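Long-range contacts in Thiol:disulfide interchange protein, thioredoxin family protein (Chlorobaculum tepidum, PDB 3OR5), which probably exchanges thiols and disulfides as a thioredoxin-fold oxidoreductase, in a family linked to the assembly of c-type cytochromes: residues Thr12-Phe17 and Gly127-Val132; Val20-Lys25 and Tyr93-Ala98; Val39-Thr44 and Ile73-Gln78; Met56-Lys61 and Arg137-Phe142. One frame throughout, in Å; residues are numbered along the deposited sequence.

Contact 1 of 4, residues Thr12-Phe17 and Gly127-Val132; sequences TPAPSF and GNVSGV
Val129 and Thr12 bury the most surface here, and their side chains meet where the extended N-terminal residues 12-17 run past the start of strand 129-133, an outer strand of the thioredoxin-fold sheet. The two backbones form a single bridge, with Pro13 CA and Asn128 CA 4.5 Å apart. Val129 N gives a short, nearly straight hydrogen bond of 2.7 Å to Thr12 O (170° at the hydrogen). Two residues after Thr12, Ala14 N donates to Gly127 O at 3.0 Å, approaching nearly along the C=O axis. Pro13, lying between these two bonds, has no N-H to offer; its carbonyl is instead taken by the hydroxyl of Tyr109. Beside the first bond, Thr12 CG2 stands anti to its own backbone N (OG1 at chi1 -63°) and rests 3.9 Å from Val129 CB, the two side chains crossing obliquely. The CG2 branch of Val129 lies 3.9 Å from Ala14 CA, with Ala14 CB slightly farther off. Val129 thus fills the angle between Thr12 and Ala14, and it also touches Tyr109 and Ile123. Thr12 N is buried without a polar partner. Gly127 has a positive phi of 93°, where a side chain would collide with the carbonyl oxygen of the residue before. The side chain of Asn128, the bridge partner of Pro13, brings OD1 to 3.8 Å from Pro13 CA, while its backbone N is held by Asp124 OD1.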
# COMPACT_ATOMS: atom_id res chain seq x y z
N THR A 12 5.02 2.41 -16.61
CA THR A 12 3.69 2.69 -16.11
C THR A 12 3.93 3.56 -14.87
O THR A 12 3.87 3.06 -13.77
CB THR A 12 3.05 1.33 -15.71
OG1 THR A 12 2.93 0.50 -16.89
CG2 THR A 12 1.68 1.48 -15.08
N PRO A 13 4.12 4.89 -15.03
CA PRO A 13 4.51 5.80 -13.95
C PRO A 13 3.46 5.75 -12.85
O PRO A 13 2.24 5.61 -13.11
CB PRO A 13 4.50 7.19 -14.64
CG PRO A 13 4.61 6.82 -16.13
CD PRO A 13 3.79 5.63 -16.27
N ALA A 14 3.93 5.75 -11.60
CA ALA A 14 3.00 5.76 -10.48
C ALA A 14 2.28 7.10 -10.42
O ALA A 14 2.83 8.11 -10.84
CB ALA A 14 3.78 5.56 -9.21
N PRO A 15 1.10 7.11 -9.85
CA PRO A 15 0.38 8.39 -9.71
C PRO A 15 0.88 9.24 -8.54
O PRO A 15 1.54 8.75 -7.64
CB PRO A 15 -1.05 7.97 -9.40
CG PRO A 15 -0.93 6.58 -8.80
CD PRO A 15 0.37 5.99 -9.22
N SER A 16 0.57 10.52 -8.58
CA SER A 16 0.84 11.41 -7.45
C SER A 16 -0.37 11.37 -6.57
O SER A 16 -1.50 11.38 -7.05
CB SER A 16 0.99 12.86 -7.95
OG SER A 16 2.30 13.05 -8.48
N PHE A 17 -0.13 11.31 -5.27
CA PHE A 17 -1.24 11.38 -4.36
C PHE A 17 -0.73 11.83 -2.96
O PHE A 17 0.41 11.69 -2.63
CB PHE A 17 -1.92 9.98 -4.22
CG PHE A 17 -1.01 8.85 -3.77
CD1 PHE A 17 -1.21 8.32 -2.51
CD2 PHE A 17 -0.06 8.26 -4.57
CE1 PHE A 17 -0.46 7.24 -2.06
CE2 PHE A 17 0.74 7.20 -4.12
CZ PHE A 17 0.55 6.71 -2.83
N GLY A 127 9.96 4.00 -9.93
CA GLY A 127 8.79 4.82 -9.89
C GLY A 127 7.72 4.21 -10.80
O GLY A 127 6.73 4.85 -11.04
N ASN A 128 7.86 2.98 -11.22
CA ASN A 128 6.84 2.40 -12.13
C ASN A 128 5.94 1.44 -11.35
O ASN A 128 6.43 0.67 -10.48
CB ASN A 128 7.54 1.64 -13.21
CG ASN A 128 8.16 2.58 -14.18
OD1 ASN A 128 7.72 3.75 -14.28
ND2 ASN A 128 9.25 2.15 -14.79
N VAL A 129 4.66 1.37 -11.75
CA VAL A 129 3.84 0.32 -11.18
C VAL A 129 4.14 -0.99 -11.90
O VAL A 129 3.91 -1.09 -13.12
CB VAL A 129 2.35 0.61 -11.35
CG1 VAL A 129 1.52 -0.44 -10.66
CG2 VAL A 129 2.02 1.98 -10.78
N SER A 130 4.68 -1.97 -11.19
CA SER A 130 5.20 -3.20 -11.79
C SER A 130 4.21 -4.32 -11.72
O SER A 130 4.21 -5.24 -12.54
CB SER A 130 6.41 -3.65 -10.88
OG SER A 130 7.52 -2.89 -11.32
N GLY A 131 3.31 -4.27 -10.74
CA GLY A 131 2.45 -5.43 -10.54
C GLY A 131 1.29 -5.10 -9.60
O GLY A 131 1.30 -4.09 -8.87
N VAL A 132 0.31 -5.97 -9.65
CA VAL A 132 -0.87 -5.85 -8.80
C VAL A 132 -1.03 -7.12 -8.01
O VAL A 132 -1.02 -8.23 -8.57
CB VAL A 132 -2.15 -5.56 -9.68
CG1 VAL A 132 -3.27 -5.34 -8.74
CG2 VAL A 132 -1.94 -4.30 -10.59

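Contact 2 of 4, residues Val20-Lys25 and Tyr93-Ala98; sequences VTVDGK and YPVMMA
Thr21 OG1 is gripped twice within its own turn: it donates to Asp23 OD1 at 2.7 Å and accepts from Lys25 N at 2.9 Å. The hydroxyl reaches both because it sits between the backbone N and the carbonyl carbon (chi1 65°), which turns CG2 toward Pro94 CB. Thr21 CB in turn lies 3.1 Å from Val95 O. An alanine here would probably leave Asp23 OD1 and Lys25 N without this shared partner, set the aspartate freer to turn, and open a gap beside Pro94. Residues 21-24 form a type I beta turn in the hairpin of strands 18-20 and 26-28, which is laid against strand 95-97, an outer strand of the thioredoxin-fold sheet. The direct bond between them runs from Val22 N to Val95 O, 2.8 Å long and in the carbonyl plane. Two waters extend it: one donates to Val20 O and accepts from Met97 N, the other donates to Asp23 OD1 and accepts from Val95 N. Val22 CG2 lies 3.7 Å from both CG and SE of Met97, a selenomethionine. CG of selenomethionine Met96 packs 3.5 Å from Val20 O.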
# COMPACT_ATOMS: atom_id res chain seq x y z
N VAL A 20 -3.97 13.39 4.49
CA VAL A 20 -3.72 13.41 5.94
C VAL A 20 -4.04 11.99 6.38
O VAL A 20 -5.03 11.42 5.90
CB VAL A 20 -4.68 14.36 6.66
CG1 VAL A 20 -4.46 14.22 8.16
CG2 VAL A 20 -4.31 15.84 6.26
N THR A 21 -3.17 11.44 7.19
CA THR A 21 -3.35 10.06 7.63
C THR A 21 -4.39 9.98 8.75
O THR A 21 -4.76 10.98 9.40
CB THR A 21 -2.07 9.43 8.17
OG1 THR A 21 -1.72 10.16 9.34
CG2 THR A 21 -0.91 9.48 7.08
N VAL A 22 -4.91 8.75 8.98
CA VAL A 22 -5.92 8.50 10.04
C VAL A 22 -5.42 8.97 11.40
O VAL A 22 -6.23 9.48 12.21
CB VAL A 22 -6.17 7.03 10.02
CG1 VAL A 22 -6.97 6.62 11.27
CG2 VAL A 22 -6.95 6.69 8.68
N ASP A 23 -4.12 8.86 11.63
CA ASP A 23 -3.50 9.33 12.92
C ASP A 23 -2.98 10.71 12.84
O ASP A 23 -2.21 11.09 13.71
CB ASP A 23 -2.46 8.36 13.51
CG ASP A 23 -1.34 8.08 12.56
OD1 ASP A 23 -1.47 8.35 11.32
OD2 ASP A 23 -0.32 7.51 13.06
N GLY A 24 -3.46 11.49 11.85
CA GLY A 24 -3.23 12.96 11.90
C GLY A 24 -1.81 13.32 11.55
O GLY A 24 -1.17 14.07 12.28
N LYS A 25 -1.24 12.73 10.49
CA LYS A 25 0.14 13.06 10.04
C LYS A 25 -0.00 13.41 8.56
O LYS A 25 -0.94 12.95 7.89
CB LYS A 25 1.07 11.85 10.22
CG LYS A 25 1.24 11.61 11.70
CD LYS A 25 1.99 10.36 11.92
CE LYS A 25 1.86 10.05 13.43
NZ LYS A 25 2.90 9.10 13.89
N TYR A 93 3.24 2.26 9.26
CA TYR A 93 3.36 2.91 7.93
C TYR A 93 2.17 3.84 7.70
O TYR A 93 1.15 3.71 8.42
CB TYR A 93 3.49 1.87 6.86
CG TYR A 93 2.44 0.80 6.89
CD1 TYR A 93 1.19 1.04 6.27
CD2 TYR A 93 2.69 -0.42 7.40
CE1 TYR A 93 0.16 -0.01 6.25
CE2 TYR A 93 1.74 -1.45 7.41
CZ TYR A 93 0.47 -1.24 6.78
OH TYR A 93 -0.53 -2.26 6.74
N PRO A 94 2.21 4.74 6.75
CA PRO A 94 1.12 5.71 6.59
C PRO A 94 -0.17 5.02 6.19
O PRO A 94 -0.17 4.16 5.29
CB PRO A 94 1.56 6.62 5.45
CG PRO A 94 3.06 6.44 5.47
CD PRO A 94 3.33 5.03 5.84
N VAL A 95 -1.24 5.44 6.82
CA VAL A 95 -2.58 4.97 6.40
C VAL A 95 -3.55 6.09 6.30
O VAL A 95 -3.65 6.92 7.23
CB VAL A 95 -3.08 4.05 7.54
CG1 VAL A 95 -4.62 3.61 7.27
CG2 VAL A 95 -2.26 2.71 7.73
N MSE A 96 -4.26 6.16 5.17
CA MSE A 96 -5.24 7.25 4.88
C MSE A 96 -6.61 6.62 4.70
O MSE A 96 -6.72 5.49 4.12
CB MSE A 96 -4.89 8.07 3.61
CG MSE A 96 -3.68 8.83 3.91
SE MSE A 96 -3.14 9.74 2.20
CE MSE A 96 -2.45 8.17 1.33
N MSE A 97 -7.64 7.33 5.12
CA MSE A 97 -9.02 6.92 4.66
C MSE A 97 -9.16 7.13 3.17
O MSE A 97 -8.73 8.16 2.62
CB MSE A 97 -10.10 7.78 5.33
CG MSE A 97 -9.98 7.76 6.88
SE MSE A 97 -10.41 5.93 7.62
CE MSE A 97 -12.28 5.79 7.02
N ALA A 98 -9.81 6.17 2.48
CA ALA A 98 -9.96 6.37 1.05
C ALA A 98 -10.81 7.60 0.76
O ALA A 98 -11.76 7.97 1.53
CB ALA A 98 -10.69 5.15 0.46
O HOH W 1 -7.23 9.91 6.35
O HOH W 2 -0.16 6.91 9.39

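Contact 3 of 4, residues Val39-Thr44 and Ile73-Gln78; sequences VNFFAT and IAVNEQ
Glu77 OE2 accepts two hydrogen bonds from Thr44, one from its hydroxyl OG1 at 2.6 Å and one from its backbone N at 2.7 Å. The amide uses the anti lone pair, whereas the hydroxyl comes from the syn side, slightly out of the carboxylate plane. The other oxygen, OE1, takes Gln78 N, at the N-cap of helix 79-89, and also Asn81 ND2, so the carboxylate ties the end of one segment to the helix that follows the other. A leucine in place of Glu77 would probably leave Thr44 N and OG1 without their shared acceptor, and Gln78 N and Asn81 ND2 without OE1. Next come the parallel strand bonds: Ile73 N to Asn40 O at 2.8 Å, Phe42 N to Ile73 O, and Val75 N to Phe42 O. Phe41 pairs with Ile73 and Phe42 with Ala74, so the two rings lie on opposite faces of the sheet. On the Phe41 face, Ile73 CB stands over the ring in a CH-pi contact 4.2 Å from its centroid, Ile73 CG2 touches Phe41 CE1 at 3.6 Å, and Val75 CG1 meets the ring edge. Ile73 CD1 reaches on to Val39 CG1, also 3.6 Å away. On the other face, chi1 72° sets Phe42 CG between the backbone N and the carbonyl carbon; Ala74 CA lies over one face of the ring in a second CH-pi contact, with Ala74 CB 3.8 Å from Phe42 CZ. Phe42 also touches Cys49 of a probable CxxC motif. These strands flank helix 47-63 in sequence, forming the beta-alpha-beta unit of a thioredoxin fold.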
# COMPACT_ATOMS: atom_id res chain seq x y z
N VAL A 39 1.13 -0.02 -2.25
CA VAL A 39 -0.09 0.71 -1.79
C VAL A 39 -1.15 -0.38 -1.62
O VAL A 39 -1.45 -1.11 -2.56
CB VAL A 39 -0.51 1.72 -2.81
CG1 VAL A 39 -1.84 2.42 -2.38
CG2 VAL A 39 0.64 2.75 -3.04
N ASN A 40 -1.68 -0.49 -0.41
CA ASN A 40 -2.57 -1.61 0.03
C ASN A 40 -3.92 -0.99 0.27
O ASN A 40 -4.13 -0.23 1.22
CB ASN A 40 -2.04 -2.27 1.30
CG ASN A 40 -3.00 -3.30 1.84
OD1 ASN A 40 -3.45 -4.19 1.06
ND2 ASN A 40 -3.21 -3.29 3.05
N PHE A 41 -4.90 -1.37 -0.58
CA PHE A 41 -6.32 -0.97 -0.35
C PHE A 41 -6.88 -2.06 0.49
O PHE A 41 -6.84 -3.27 0.11
CB PHE A 41 -7.09 -0.89 -1.69
CG PHE A 41 -6.76 0.40 -2.44
CD1 PHE A 41 -7.58 1.55 -2.41
CD2 PHE A 41 -5.56 0.43 -3.18
CE1 PHE A 41 -7.20 2.73 -3.07
CE2 PHE A 41 -5.17 1.62 -3.86
CZ PHE A 41 -6.03 2.76 -3.87
N PHE A 42 -7.39 -1.69 1.64
CA PHE A 42 -7.79 -2.71 2.65
C PHE A 42 -8.98 -2.26 3.50
O PHE A 42 -9.28 -1.05 3.50
CB PHE A 42 -6.62 -3.03 3.66
CG PHE A 42 -6.37 -1.90 4.63
CD1 PHE A 42 -6.76 -2.02 5.96
CD2 PHE A 42 -5.72 -0.72 4.22
CE1 PHE A 42 -6.58 -0.98 6.86
CE2 PHE A 42 -5.49 0.33 5.16
CZ PHE A 42 -5.94 0.20 6.47
N ALA A 43 -9.60 -3.21 4.27
CA ALA A 43 -10.48 -2.83 5.31
C ALA A 43 -10.14 -3.65 6.55
O ALA A 43 -9.70 -4.79 6.42
CB ALA A 43 -11.98 -3.09 4.89
N THR A 44 -10.30 -3.03 7.71
CA THR A 44 -9.87 -3.77 8.94
C THR A 44 -10.92 -4.84 9.28
O THR A 44 -10.59 -5.72 10.06
CB THR A 44 -9.69 -2.89 10.16
OG1 THR A 44 -10.96 -2.46 10.70
CG2 THR A 44 -8.84 -1.64 9.79
N ILE A 73 -4.53 2.34 2.31
CA ILE A 73 -5.69 3.21 2.00
C ILE A 73 -6.90 2.39 2.41
O ILE A 73 -7.16 1.32 1.87
CB ILE A 73 -5.71 3.56 0.50
CG1 ILE A 73 -4.47 4.48 0.18
CG2 ILE A 73 -7.07 4.34 0.19
CD1 ILE A 73 -4.32 4.81 -1.33
N ALA A 74 -7.64 2.89 3.41
CA ALA A 74 -8.73 2.08 4.04
C ALA A 74 -10.03 2.40 3.31
O ALA A 74 -10.48 3.56 3.30
CB ALA A 74 -8.88 2.47 5.53
N VAL A 75 -10.63 1.37 2.73
CA VAL A 75 -11.86 1.49 1.96
C VAL A 75 -13.03 0.95 2.75
O VAL A 75 -12.82 0.10 3.62
CB VAL A 75 -11.71 0.74 0.62
CG1 VAL A 75 -10.67 1.49 -0.34
CG2 VAL A 75 -11.37 -0.71 0.80
N ASN A 76 -14.25 1.44 2.45
CA ASN A 76 -15.43 0.85 3.14
C ASN A 76 -15.27 0.87 4.65
O ASN A 76 -15.71 -0.04 5.31
CB ASN A 76 -15.72 -0.57 2.61
CG ASN A 76 -15.93 -0.62 1.08
OD1 ASN A 76 -17.03 -0.99 0.61
ND2 ASN A 76 -14.90 -0.37 0.31
N GLU A 77 -14.66 1.93 5.18
CA GLU A 77 -14.28 1.99 6.57
C GLU A 77 -14.82 3.18 7.34
O GLU A 77 -15.57 4.04 6.79
CB GLU A 77 -12.71 1.89 6.68
CG GLU A 77 -12.30 0.42 6.90
CD GLU A 77 -12.61 -0.10 8.31
OE1 GLU A 77 -13.35 0.54 9.09
OE2 GLU A 77 -12.03 -1.17 8.65
N GLN A 78 -14.58 3.15 8.65
CA GLN A 78 -14.91 4.26 9.55
C GLN A 78 -13.63 4.67 10.31
O GLN A 78 -12.85 3.86 10.75
CB GLN A 78 -15.96 3.86 10.55
CG GLN A 78 -17.31 3.62 9.87
CD GLN A 78 -18.44 3.31 10.89
OE1 GLN A 78 -18.41 3.70 12.06
NE2 GLN A 78 -19.49 2.63 10.39

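Contact 4 of 4, residues Met56-Lys61 and Arg137-Phe142; sequences MVQVQK and RSKADF
The Phe142 ring is sandwiched, with CG of selenomethionine Met56 over one face and Arg137 CB, from its own segment, over the opposite one. The contact joins helix 47-63 to the start of helix 139-150, two helices of the thioredoxin fold, without any hydrogen bond between the segments. Met56 CG stands 4.3 Å from the ring centroid, 24° off the normal, a CH-pi contact whose nearest rim atom is CE2. With CG anti to the carbonyl carbon (chi1 -72°), this methylene lies over the ring, and SE follows at 5.3 Å from the centroid in an oblique Met-aromatic contact. Val59 meets the base of the same residue: its CG2 packs 3.8 Å from Phe142 CB, the two side chains crossing at about a right angle. That methyl also touches Lys139, 3.9 Å from its CG. Farther toward the surface, Lys139 CD touches Gln58 CB, 3.8 Å away. Phe70 of the sheet lies against both Met56 and Val59. The second helix begins with a capping box: Asp141 N donates to Ser138 OG at 2.8 Å, and Ser138 N returns a 3.0 Å bond to Asp141 OD2, entering from above the carboxylate plane.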
# COMPACT_ATOMS: atom_id res chain seq x y z
N MSE A 56 2.64 -7.51 7.01
CA MSE A 56 3.06 -6.26 6.38
C MSE A 56 3.84 -5.43 7.41
O MSE A 56 4.86 -4.84 7.06
CB MSE A 56 1.89 -5.43 5.83
CG MSE A 56 1.36 -6.15 4.61
SE MSE A 56 -0.30 -5.24 4.01
CE MSE A 56 0.30 -3.51 3.97
N VAL A 57 3.29 -5.40 8.62
CA VAL A 57 3.96 -4.55 9.69
C VAL A 57 5.36 -5.15 9.94
O VAL A 57 6.35 -4.39 10.07
CB VAL A 57 3.10 -4.56 10.97
CG1 VAL A 57 3.88 -3.94 12.16
CG2 VAL A 57 1.86 -3.70 10.72
N GLN A 58 5.49 -6.47 10.01
CA GLN A 58 6.82 -7.01 10.20
C GLN A 58 7.78 -6.70 9.04
O GLN A 58 8.99 -6.40 9.24
CB GLN A 58 6.80 -8.53 10.42
CG GLN A 58 8.10 -9.00 11.07
CD GLN A 58 8.33 -8.43 12.48
OE1 GLN A 58 7.48 -8.56 13.36
NE2 GLN A 58 9.47 -7.74 12.68
N VAL A 59 7.28 -6.84 7.81
CA VAL A 59 8.10 -6.50 6.65
C VAL A 59 8.51 -4.99 6.66
O VAL A 59 9.66 -4.60 6.31
CB VAL A 59 7.35 -6.88 5.33
CG1 VAL A 59 8.12 -6.37 4.09
CG2 VAL A 59 7.21 -8.44 5.29
N GLN A 60 7.59 -4.13 7.04
CA GLN A 60 7.90 -2.69 7.19
C GLN A 60 9.11 -2.53 8.14
O GLN A 60 9.97 -1.69 7.88
CB GLN A 60 6.67 -1.93 7.71
CG GLN A 60 6.95 -0.46 7.88
CD GLN A 60 6.89 0.29 6.58
OE1 GLN A 60 6.40 -0.19 5.56
NE2 GLN A 60 7.31 1.53 6.64
N LYS A 61 9.08 -3.27 9.25
CA LYS A 61 10.19 -3.09 10.25
C LYS A 61 11.52 -3.50 9.65
O LYS A 61 12.53 -2.80 9.88
CB LYS A 61 9.88 -3.94 11.45
CG LYS A 61 8.66 -3.40 12.28
CD LYS A 61 8.35 -4.25 13.49
CE LYS A 61 7.26 -3.48 14.16
NZ LYS A 61 6.58 -4.29 15.25
N ARG A 137 -0.43 -13.10 0.22
CA ARG A 137 0.99 -13.18 0.16
C ARG A 137 1.47 -13.42 1.56
O ARG A 137 0.97 -12.77 2.52
CB ARG A 137 1.63 -11.86 -0.33
CG ARG A 137 1.40 -11.48 -1.81
CD ARG A 137 2.00 -12.52 -2.82
NE ARG A 137 1.58 -12.15 -4.16
CZ ARG A 137 0.50 -12.59 -4.80
NH1 ARG A 137 -0.35 -13.42 -4.21
NH2 ARG A 137 0.20 -12.18 -6.03
N SER A 138 2.44 -14.31 1.67
CA SER A 138 3.11 -14.58 2.92
C SER A 138 4.10 -13.47 3.30
O SER A 138 4.48 -12.63 2.47
CB SER A 138 3.87 -15.91 2.83
OG SER A 138 5.14 -15.78 2.17
N LYS A 139 4.51 -13.48 4.56
CA LYS A 139 5.59 -12.64 5.02
C LYS A 139 6.86 -12.80 4.18
O LYS A 139 7.41 -11.83 3.65
CB LYS A 139 5.83 -12.89 6.50
CG LYS A 139 6.70 -11.82 7.13
CD LYS A 139 6.65 -11.94 8.67
CE LYS A 139 7.09 -13.34 9.17
NZ LYS A 139 7.34 -13.28 10.67
N ALA A 140 7.27 -14.04 3.95
CA ALA A 140 8.42 -14.27 3.14
C ALA A 140 8.19 -13.80 1.68
O ALA A 140 9.19 -13.33 1.05
CB ALA A 140 8.77 -15.79 3.14
N ASP A 141 6.96 -13.94 1.15
CA ASP A 141 6.66 -13.45 -0.24
C ASP A 141 6.78 -11.92 -0.26
O ASP A 141 7.44 -11.37 -1.16
CB ASP A 141 5.20 -13.73 -0.71
CG ASP A 141 4.92 -15.22 -0.93
OD1 ASP A 141 5.92 -15.94 -1.28
OD2 ASP A 141 3.73 -15.63 -0.72
N PHE A 142 6.25 -11.24 0.76
CA PHE A 142 6.39 -9.77 0.72
C PHE A 142 7.86 -9.41 0.83
O PHE A 142 8.33 -8.47 0.24
CB PHE A 142 5.65 -9.11 1.90
CG PHE A 142 4.22 -8.90 1.66
CD1 PHE A 142 3.74 -8.03 0.65
CD2 PHE A 142 3.29 -9.54 2.48
CE1 PHE A 142 2.34 -7.83 0.49
CE2 PHE A 142 1.90 -9.34 2.31
CZ PHE A 142 1.43 -8.49 1.29

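How the contacts relate
Contacts 1, 2 and 3 all reach the mixed five-stranded sheet, contact 3 through its inner strands and contacts 1 and 2 through strands at its two margins. Contacts 2 and 3 are close neighbours, their centres about 11 Å apart, and residues 93-98 join them through probable backbone hydrogen bonds, Ala98 N to Ala74 O and Ala74 N to Met96 O, both 2.8 Å. Phe17 links contact 1 to both, packing on Met96 and Val39. Contact 4 lies about 18 Å from contact 3 between centres, yet Asn40 ND2 and Met56 SE touch at 3.6 Å. The probable CxxC site, Cys46 and Cys49, is touched by Phe42 of contact 3, with Met56 of contact 4 nearby.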